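Local coordinates for protein putative methylthioribose-1-phosphate isomerase (Pyrococcus horikoshii OT3, PDB 6A34) that probably catalyses the interconversion of 5-methylthioribose 1-phosphate and 5-methylthioribulose 1-phosphate, the isomerase step of the methionine salvage pathway, at residues V17-K22 with E135-A140; F232-G237 with R269-P274. All coordinates share one frame; numbering follows the deposited sequence.

From the N terminus the chain first lays down strand 17-20, an outer strand of a small three-stranded antiparallel sheet. It then completes the sheet with strands 23-27 and 38-41 and passes through four helices before helix 125-157 comes back against the first strand, and contact 1 closes this loop of 112 residues. The chain goes on into the seven-stranded mixed sheet. There contact 2 closes a shorter loop of 31 residues, joining the ends of helices 230-235 and 261-270. The two loops lie in series, their centres about 42 Å apart on opposite sides of the chain's centre: contact 1 fastens the N-terminal sheet to the helices, and contact 2 packs helix ends within the C-terminal half.

Contact 1: V17-K22 with E135-A140; sequences VEYKNK and EAYKIA
Y137 of helix 125-157 reaches across to strand 17-20 and meets it almost wholly at Y19, so two tyrosines carry this contact.

The polar part is one hydrogen bond, in which the phenol OH of Y137 donates to the backbone O of Y19 at 2.6 Å. The hydroxyl approaches from above the carbonyl plane, 55° out of it, so it does not lie on a lone pair, and the C=O...O angle is 125°. Tyrosine suits the place because its rigid ring carries a donor far enough from the helix to reach the strand, where the CA of Y19 lies 7.9 Å from the CA of Y137.

The packing part is the meeting of the two side chains, which cross at about a right angle. CZ of Y137 lies in the plane of the Y19 ring at its edge, 3.8 Å from CD2 of Y19. The hydroxyl also lies close to this edge, with OH of Y137 3.4 Å from CD2 of Y19. With CG of Y19 anti to the backbone N (chi1 -176°), its ring swings beside its own carbonyl, so a single phenol touches both. The hydroxyl of Y19 bonds to E75, giving this buried ring a polar anchor of its own.

On the helix, the small side chains of A136 and A140 let F68 of helix 59-76 pack close, and F68 also meets the Y137 ring edge-to-face. Y19 rests on L72 of that helix and on V24 of strand 23-27. The contact thus joins the edge of the N-terminal antiparallel sheet to helix 125-157, with helix 59-76 packed against both.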
ATOM      1  N   VAL A  17     -27.076 -10.239   2.979  1.00 35.96           N
ATOM      2  CA  VAL A  17     -27.731 -11.255   3.771  1.00 35.56           C
ATOM      3  C   VAL A  17     -29.235 -11.032   3.591  1.00 36.77           C
ATOM      4  O   VAL A  17     -29.694  -9.868   3.747  1.00 30.32           O
ATOM      5  CB  VAL A  17     -27.369 -11.159   5.270  1.00 37.69           C
ATOM      6  CG1 VAL A  17     -27.957 -12.306   6.071  1.00 38.42           C
ATOM      7  CG2 VAL A  17     -25.876 -11.087   5.509  1.00 44.77           C
ATOM      8  N   GLU A  18     -29.972 -12.130   3.345  1.00 40.06           N
ATOM      9  CA  GLU A  18     -31.445 -12.145   3.102  1.00 45.16           C
ATOM     10  C   GLU A  18     -32.047 -13.365   3.841  1.00 44.48           C
ATOM     11  O   GLU A  18     -31.370 -14.404   4.047  1.00 39.14           O
ATOM     12  CB  GLU A  18     -31.711 -12.237   1.595  1.00 52.65           C
ATOM     13  CG  GLU A  18     -32.761 -11.294   1.030  1.00 60.13           C
ATOM     14  CD  GLU A  18     -32.648 -11.220  -0.494  1.00 66.52           C
ATOM     15  OE1 GLU A  18     -32.590 -12.312  -1.108  1.00 65.41           O
ATOM     16  OE2 GLU A  18     -32.521 -10.089  -1.070  1.00 58.27           O
ATOM     17  N   TYR A  19     -33.309 -13.241   4.267  1.00 39.96           N
ATOM     18  CA  TYR A  19     -34.050 -14.376   4.847  1.00 41.01           C
ATOM     19  C   TYR A  19     -35.344 -14.585   4.060  1.00 40.66           C
ATOM     20  O   TYR A  19     -36.131 -13.657   3.931  1.00 39.53           O
ATOM     21  CB  TYR A  19     -34.344 -14.161   6.328  1.00 38.73           C
ATOM     22  CG  TYR A  19     -35.013 -15.327   7.002  1.00 39.71           C
ATOM     23  CD1 TYR A  19     -34.324 -16.509   7.216  1.00 42.32           C
ATOM     24  CD2 TYR A  19     -36.324 -15.253   7.441  1.00 41.91           C
ATOM     25  CE1 TYR A  19     -34.926 -17.596   7.817  1.00 39.03           C
ATOM     26  CE2 TYR A  19     -36.933 -16.323   8.082  1.00 39.36           C
ATOM     27  CZ  TYR A  19     -36.231 -17.498   8.265  1.00 37.36           C
ATOM     28  OH  TYR A  19     -36.810 -18.562   8.881  1.00 35.09           O
ATOM     29  N   LYS A  20     -35.522 -15.808   3.542  1.00 41.25           N
ATOM     30  CA  LYS A  20     -36.604 -16.146   2.600  1.00 43.96           C
ATOM     31  C   LYS A  20     -36.838 -17.656   2.691  1.00 36.58           C
ATOM     32  O   LYS A  20     -35.880 -18.398   2.760  1.00 34.02           O
ATOM     33  CB  LYS A  20     -36.170 -15.690   1.196  1.00 50.19           C
ATOM     34  CG  LYS A  20     -37.198 -15.817   0.081  1.00 59.80           C
ATOM     35  CD  LYS A  20     -36.704 -15.328  -1.296  1.00 68.74           C
ATOM     36  CE  LYS A  20     -35.591 -16.149  -1.935  1.00 72.45           C
ATOM     37  NZ  LYS A  20     -34.286 -15.437  -1.972  1.00 71.46           N
ATOM     38  N   ASN A  21     -38.091 -18.117   2.713  1.00 42.56           N
ATOM     39  CA  ASN A  21     -38.366 -19.587   2.655  1.00 46.56           C
ATOM     40  C   ASN A  21     -37.560 -20.386   3.701  1.00 47.10           C
ATOM     41  O   ASN A  21     -36.943 -21.412   3.363  1.00 48.09           O
ATOM     42  CB  ASN A  21     -37.965 -20.198   1.311  1.00 50.03           C
ATOM     43  CG  ASN A  21     -38.465 -19.405   0.132  1.00 61.02           C
ATOM     44  OD1 ASN A  21     -37.665 -18.984  -0.713  1.00 70.57           O
ATOM     45  ND2 ASN A  21     -39.771 -19.186   0.090  1.00 57.46           N
ATOM     46  N   LYS A  22     -37.516 -19.903   4.946  1.00 45.12           N
ATOM     47  CA  LYS A  22     -36.839 -20.612   6.044  1.00 50.15           C
ATOM     48  C   LYS A  22     -35.360 -20.847   5.727  1.00 46.07           C
ATOM     49  O   LYS A  22     -34.767 -21.797   6.212  1.00 47.89           O
ATOM     50  CB  LYS A  22     -37.526 -21.953   6.320  1.00 51.95           C
ATOM     51  CG  LYS A  22     -39.033 -21.869   6.534  1.00 54.32           C
ATOM     52  CD  LYS A  22     -39.596 -23.164   7.076  1.00 60.37           C
ATOM     53  CE  LYS A  22     -40.929 -23.004   7.775  1.00 71.18           C
ATOM     54  NZ  LYS A  22     -42.058 -23.085   6.823  1.00 71.61           N
ATOM     55  N   GLU A 135     -38.706  -9.099  14.182  1.00 36.65           N
ATOM     56  CA  GLU A 135     -37.568  -8.420  14.711  1.00 40.27           C
ATOM     57  C   GLU A 135     -36.330  -8.589  13.810  1.00 40.63           C
ATOM     58  O   GLU A 135     -35.630  -7.611  13.597  1.00 35.20           O
ATOM     59  CB  GLU A 135     -37.242  -8.904  16.125  1.00 39.32           C
ATOM     60  CG  GLU A 135     -36.651  -7.811  17.002  1.00 42.13           C
ATOM     61  CD  GLU A 135     -37.462  -6.523  17.114  1.00 45.36           C
ATOM     62  OE1 GLU A 135     -38.641  -6.519  16.692  1.00 46.44           O
ATOM     63  OE2 GLU A 135     -36.915  -5.519  17.647  1.00 47.30           O
ATOM     64  N   ALA A 136     -36.068  -9.804  13.303  1.00 35.36           N
ATOM     65  CA  ALA A 136     -34.908 -10.045  12.451  1.00 32.59           C
ATOM     66  C   ALA A 136     -35.037  -9.235  11.154  1.00 36.43           C
ATOM     67  O   ALA A 136     -34.054  -8.655  10.682  1.00 36.26           O
ATOM     68  CB  ALA A 136     -34.730 -11.519  12.184  1.00 35.22           C
ATOM     69  N   TYR A 137     -36.263  -9.109  10.614  1.00 37.04           N
ATOM     70  CA  TYR A 137     -36.452  -8.326   9.405  1.00 34.23           C
ATOM     71  C   TYR A 137     -36.225  -6.844   9.716  1.00 38.53           C
ATOM     72  O   TYR A 137     -35.720  -6.100   8.877  1.00 38.38           O
ATOM     73  CB  TYR A 137     -37.822  -8.540   8.759  1.00 35.03           C
ATOM     74  CG  TYR A 137     -37.909  -9.778   7.899  1.00 40.51           C
ATOM     75  CD1 TYR A 137     -37.136  -9.915   6.753  1.00 38.34           C
ATOM     76  CD2 TYR A 137     -38.768 -10.815   8.220  1.00 38.35           C
ATOM     77  CE1 TYR A 137     -37.210 -11.041   5.953  1.00 38.49           C
ATOM     78  CE2 TYR A 137     -38.864 -11.945   7.425  1.00 38.33           C
ATOM     79  CZ  TYR A 137     -38.070 -12.064   6.300  1.00 37.00           C
ATOM     80  OH  TYR A 137     -38.143 -13.166   5.522  1.00 38.68           O
ATOM     81  N   LYS A 138     -36.637  -6.422  10.910  1.00 38.89           N
ATOM     82  CA  LYS A 138     -36.503  -5.043  11.330  1.00 42.54           C
ATOM     83  C   LYS A 138     -35.013  -4.651  11.411  1.00 36.12           C
ATOM     84  O   LYS A 138     -34.673  -3.566  11.040  1.00 34.55           O
ATOM     85  CB  LYS A 138     -37.188  -4.835  12.682  1.00 44.73           C
ATOM     86  CG  LYS A 138     -38.600  -4.274  12.667  1.00 47.94           C
ATOM     87  CD  LYS A 138     -39.003  -3.950  14.107  1.00 56.38           C
ATOM     88  CE  LYS A 138     -40.453  -3.579  14.336  1.00 57.79           C
ATOM     89  NZ  LYS A 138     -40.727  -3.541  15.795  1.00 59.57           N
ATOM     90  N   ILE A 139     -34.171  -5.540  11.948  1.00 37.15           N
ATOM     91  CA  ILE A 139     -32.755  -5.303  12.084  1.00 38.69           C
ATOM     92  C   ILE A 139     -32.157  -5.082  10.688  1.00 39.58           C
ATOM     93  O   ILE A 139     -31.480  -4.091  10.451  1.00 45.08           O
ATOM     94  CB  ILE A 139     -32.084  -6.444  12.867  1.00 38.16           C
ATOM     95  CG1 ILE A 139     -32.565  -6.450  14.319  1.00 38.06           C
ATOM     96  CG2 ILE A 139     -30.552  -6.357  12.797  1.00 39.19           C
ATOM     97  CD1 ILE A 139     -32.266  -7.747  15.059  1.00 38.77           C
ATOM     98  N   ALA A 140     -32.471  -5.973   9.746  1.00 43.19           N
ATOM     99  CA  ALA A 140     -31.932  -5.878   8.408  1.00 40.56           C
ATOM    100  C   ALA A 140     -32.429  -4.593   7.748  1.00 40.06           C
ATOM    101  O   ALA A 140     -31.603  -3.840   7.245  1.00 36.25           O
ATOM    102  CB  ALA A 140     -32.273  -7.086   7.581  1.00 42.82           C
TER

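Contact 2: F232-G237 with R269-P274; sequences FVMQQG and REHGIP
The imidazole of H271 presents one face to helix 230-235, where CB of M234 makes a CH-pi contact 4.0 Å from the ring centroid and 28° off its normal. The backbone N of Q235 lies over the same face, nearer the rim, while CG of E270 lies over the rim of the opposite one. Both ring nitrogens are bonded: ND1 to the O of L267 in its own helix, NE2 to the hydroxyl of Y262 of the second subunit. These bonds fix the ring's rotation, and histidine suits a place that needs a flat face and two polar edge atoms.

Beside this, CD1 of I273 packs 3.7 Å from CG of M234. The flexible M234 bends at chi3 (-142°). Q235 comes nearest through its backbone, CA 3.5 Å from NE2 of H271; CB also touches, but the rest leads away, and the amide NE2 bonds to V325 O of the second subunit.

Both helices end in Schellman motifs, with G237 and G272 supplying the positive phi. M234 and I273 pack on I242 of strand 241-244, and P274 leads into parallel strand 275-278, as in a Rossmann-like alpha/beta domain, here at the subunit interface.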
ATOM      1  N   PHE A 232      -0.400  11.018  -4.939  1.00 33.66           N
ATOM      2  CA  PHE A 232      -0.050  11.397  -6.281  1.00 33.94           C
ATOM      3  C   PHE A 232      -1.302  11.856  -7.036  1.00 27.43           C
ATOM      4  O   PHE A 232      -1.346  12.931  -7.638  1.00 27.04           O
ATOM      5  CB  PHE A 232       0.628  10.233  -7.007  1.00 39.52           C
ATOM      6  CG  PHE A 232       1.016  10.595  -8.418  1.00 43.65           C
ATOM      7  CD1 PHE A 232       2.177  11.310  -8.665  1.00 40.76           C
ATOM      8  CD2 PHE A 232       0.180  10.284  -9.485  1.00 46.07           C
ATOM      9  CE1 PHE A 232       2.539  11.645  -9.959  1.00 44.47           C
ATOM     10  CE2 PHE A 232       0.519  10.654 -10.779  1.00 48.91           C
ATOM     11  CZ  PHE A 232       1.712  11.315 -11.012  1.00 50.02           C
ATOM     12  N   VAL A 233      -2.362  11.062  -6.977  1.00 27.85           N
ATOM     13  CA  VAL A 233      -3.527  11.442  -7.723  1.00 28.92           C
ATOM     14  C   VAL A 233      -4.132  12.723  -7.142  1.00 28.73           C
ATOM     15  O   VAL A 233      -4.753  13.475  -7.896  1.00 29.71           O
ATOM     16  CB  VAL A 233      -4.547  10.308  -7.891  1.00 27.88           C
ATOM     17  CG1 VAL A 233      -3.885   9.116  -8.553  1.00 27.53           C
ATOM     18  CG2 VAL A 233      -5.228   9.895  -6.610  1.00 30.52           C
ATOM     19  N   MET A 234      -3.948  12.959  -5.838  1.00 26.45           N
ATOM     20  CA  MET A 234      -4.419  14.206  -5.208  1.00 31.55           C
ATOM     21  C   MET A 234      -3.571  15.369  -5.731  1.00 30.90           C
ATOM     22  O   MET A 234      -4.129  16.391  -6.145  1.00 30.75           O
ATOM     23  CB  MET A 234      -4.311  14.177  -3.674  1.00 29.43           C
ATOM     24  CG  MET A 234      -5.292  13.222  -2.987  1.00 29.23           C
ATOM     25  SD  MET A 234      -5.241  13.413  -1.188  1.00 30.48           S
ATOM     26  CE  MET A 234      -5.430  11.714  -0.642  1.00 29.19           C
ATOM     27  N   GLN A 235      -2.243  15.174  -5.701  1.00 27.15           N
ATOM     28  CA  GLN A 235      -1.269  16.159  -6.152  1.00 32.28           C
ATOM     29  C   GLN A 235      -1.518  16.555  -7.609  1.00 30.76           C
ATOM     30  O   GLN A 235      -1.338  17.679  -7.957  1.00 29.01           O
ATOM     31  CB  GLN A 235       0.150  15.586  -6.061  1.00 34.49           C
ATOM     32  CG  GLN A 235       1.278  16.585  -6.327  1.00 36.01           C
ATOM     33  CD  GLN A 235       2.555  15.839  -6.665  1.00 39.86           C
ATOM     34  OE1 GLN A 235       2.544  14.871  -7.423  1.00 46.81           O
ATOM     35  NE2 GLN A 235       3.660  16.218  -6.048  1.00 32.77           N
ATOM     36  N   GLN A 236      -1.902  15.601  -8.460  1.00 30.01           N
ATOM     37  CA  GLN A 236      -2.042  15.903  -9.885  1.00 30.94           C
ATOM     38  C   GLN A 236      -3.380  16.568 -10.155  1.00 28.26           C
ATOM     39  O   GLN A 236      -3.639  16.858 -11.296  1.00 30.01           O
ATOM     40  CB  GLN A 236      -1.948  14.662 -10.768  1.00 32.86           C
ATOM     41  CG  GLN A 236      -0.600  13.975 -10.691  1.00 39.18           C
ATOM     42  CD  GLN A 236       0.472  14.912 -11.166  1.00 44.54           C
ATOM     43  OE1 GLN A 236       1.382  15.249 -10.400  1.00 49.96           O
ATOM     44  NE2 GLN A 236       0.342  15.361 -12.412  1.00 45.91           N
ATOM     45  N   GLY A 237      -4.214  16.807  -9.134  1.00 30.31           N
ATOM     46  CA  GLY A 237      -5.527  17.509  -9.367  1.00 27.00           C
ATOM     47  C   GLY A 237      -6.639  16.527  -9.757  1.00 27.55           C
ATOM     48  O   GLY A 237      -7.738  16.940 -10.152  1.00 25.31           O
ATOM     49  N   ARG A 269      -5.870  17.404   3.302  1.00 31.60           N
ATOM     50  CA  ARG A 269      -5.679  18.710   3.902  1.00 32.80           C
ATOM     51  C   ARG A 269      -4.584  19.470   3.147  1.00 30.88           C
ATOM     52  O   ARG A 269      -4.761  20.633   2.816  1.00 28.96           O
ATOM     53  CB  ARG A 269      -5.345  18.536   5.386  1.00 35.20           C
ATOM     54  CG  ARG A 269      -5.453  19.817   6.203  1.00 42.74           C
ATOM     55  CD  ARG A 269      -4.138  20.192   6.846  1.00 42.12           C
ATOM     56  NE  ARG A 269      -4.099  19.921   8.282  1.00 51.84           N
ATOM     57  CZ  ARG A 269      -2.970  19.755   8.970  1.00 58.58           C
ATOM     58  NH1 ARG A 269      -2.953  19.836  10.296  1.00 68.03           N
ATOM     59  NH2 ARG A 269      -1.858  19.488   8.316  1.00 46.77           N
ATOM     60  N   GLU A 270      -3.458  18.808   2.870  1.00 27.18           N
ATOM     61  CA  GLU A 270      -2.383  19.431   2.107  1.00 30.22           C
ATOM     62  C   GLU A 270      -2.889  19.984   0.753  1.00 32.40           C
ATOM     63  O   GLU A 270      -2.369  21.019   0.242  1.00 26.32           O
ATOM     64  CB  GLU A 270      -1.264  18.413   1.885  1.00 33.41           C
ATOM     65  CG  GLU A 270      -0.109  18.934   1.051  1.00 35.81           C
ATOM     66  CD  GLU A 270       0.545  20.162   1.651  1.00 47.51           C
ATOM     67  OE1 GLU A 270       0.892  20.119   2.869  1.00 50.52           O
ATOM     68  OE2 GLU A 270       0.672  21.160   0.909  1.00 54.14           O
ATOM     69  N   HIS A 271      -3.866  19.303   0.133  1.00 29.75           N
ATOM     70  CA  HIS A 271      -4.349  19.714  -1.180  1.00 30.44           C
ATOM     71  C   HIS A 271      -5.676  20.504  -1.100  1.00 32.68           C
ATOM     72  O   HIS A 271      -6.281  20.776  -2.140  1.00 29.43           O
ATOM     73  CB  HIS A 271      -4.461  18.466  -2.061  1.00 29.04           C
ATOM     74  CG  HIS A 271      -3.132  17.846  -2.309  1.00 32.05           C
ATOM     75  ND1 HIS A 271      -2.689  16.718  -1.613  1.00 28.47           N
ATOM     76  CD2 HIS A 271      -2.123  18.241  -3.114  1.00 29.34           C
ATOM     77  CE1 HIS A 271      -1.462  16.443  -1.998  1.00 31.81           C
ATOM     78  NE2 HIS A 271      -1.092  17.361  -2.913  1.00 34.33           N
ATOM     79  N   GLY A 272      -6.152  20.818   0.119  1.00 31.66           N
ATOM     80  CA  GLY A 272      -7.524  21.414   0.352  1.00 29.64           C
ATOM     81  C   GLY A 272      -8.661  20.635  -0.316  1.00 29.08           C
ATOM     82  O   GLY A 272      -9.562  21.206  -0.905  1.00 30.09           O
ATOM     83  N   ILE A 273      -8.587  19.306  -0.284  1.00 28.04           N
ATOM     84  CA  ILE A 273      -9.604  18.468  -0.797  1.00 25.84           C
ATOM     85  C   ILE A 273     -10.559  18.168   0.347  1.00 27.48           C
ATOM     86  O   ILE A 273     -10.164  17.705   1.420  1.00 25.35           O
ATOM     87  CB  ILE A 273      -9.020  17.184  -1.411  1.00 28.54           C
ATOM     88  CG1 ILE A 273      -8.028  17.494  -2.541  1.00 29.39           C
ATOM     89  CG2 ILE A 273     -10.139  16.309  -1.907  1.00 27.81           C
ATOM     90  CD1 ILE A 273      -7.258  16.302  -3.046  1.00 27.77           C
ATOM     91  N   PRO A 274     -11.859  18.480   0.170  1.00 27.27           N
ATOM     92  CA  PRO A 274     -12.862  18.097   1.151  1.00 29.78           C
ATOM     93  C   PRO A 274     -12.760  16.602   1.484  1.00 27.75           C
ATOM     94  O   PRO A 274     -12.573  15.780   0.619  1.00 28.64           O
ATOM     95  CB  PRO A 274     -14.198  18.460   0.486  1.00 29.52           C
ATOM     96  CG  PRO A 274     -13.876  19.487  -0.534  1.00 27.82           C
ATOM     97  CD  PRO A 274     -12.433  19.230  -0.949  1.00 28.05           C
TER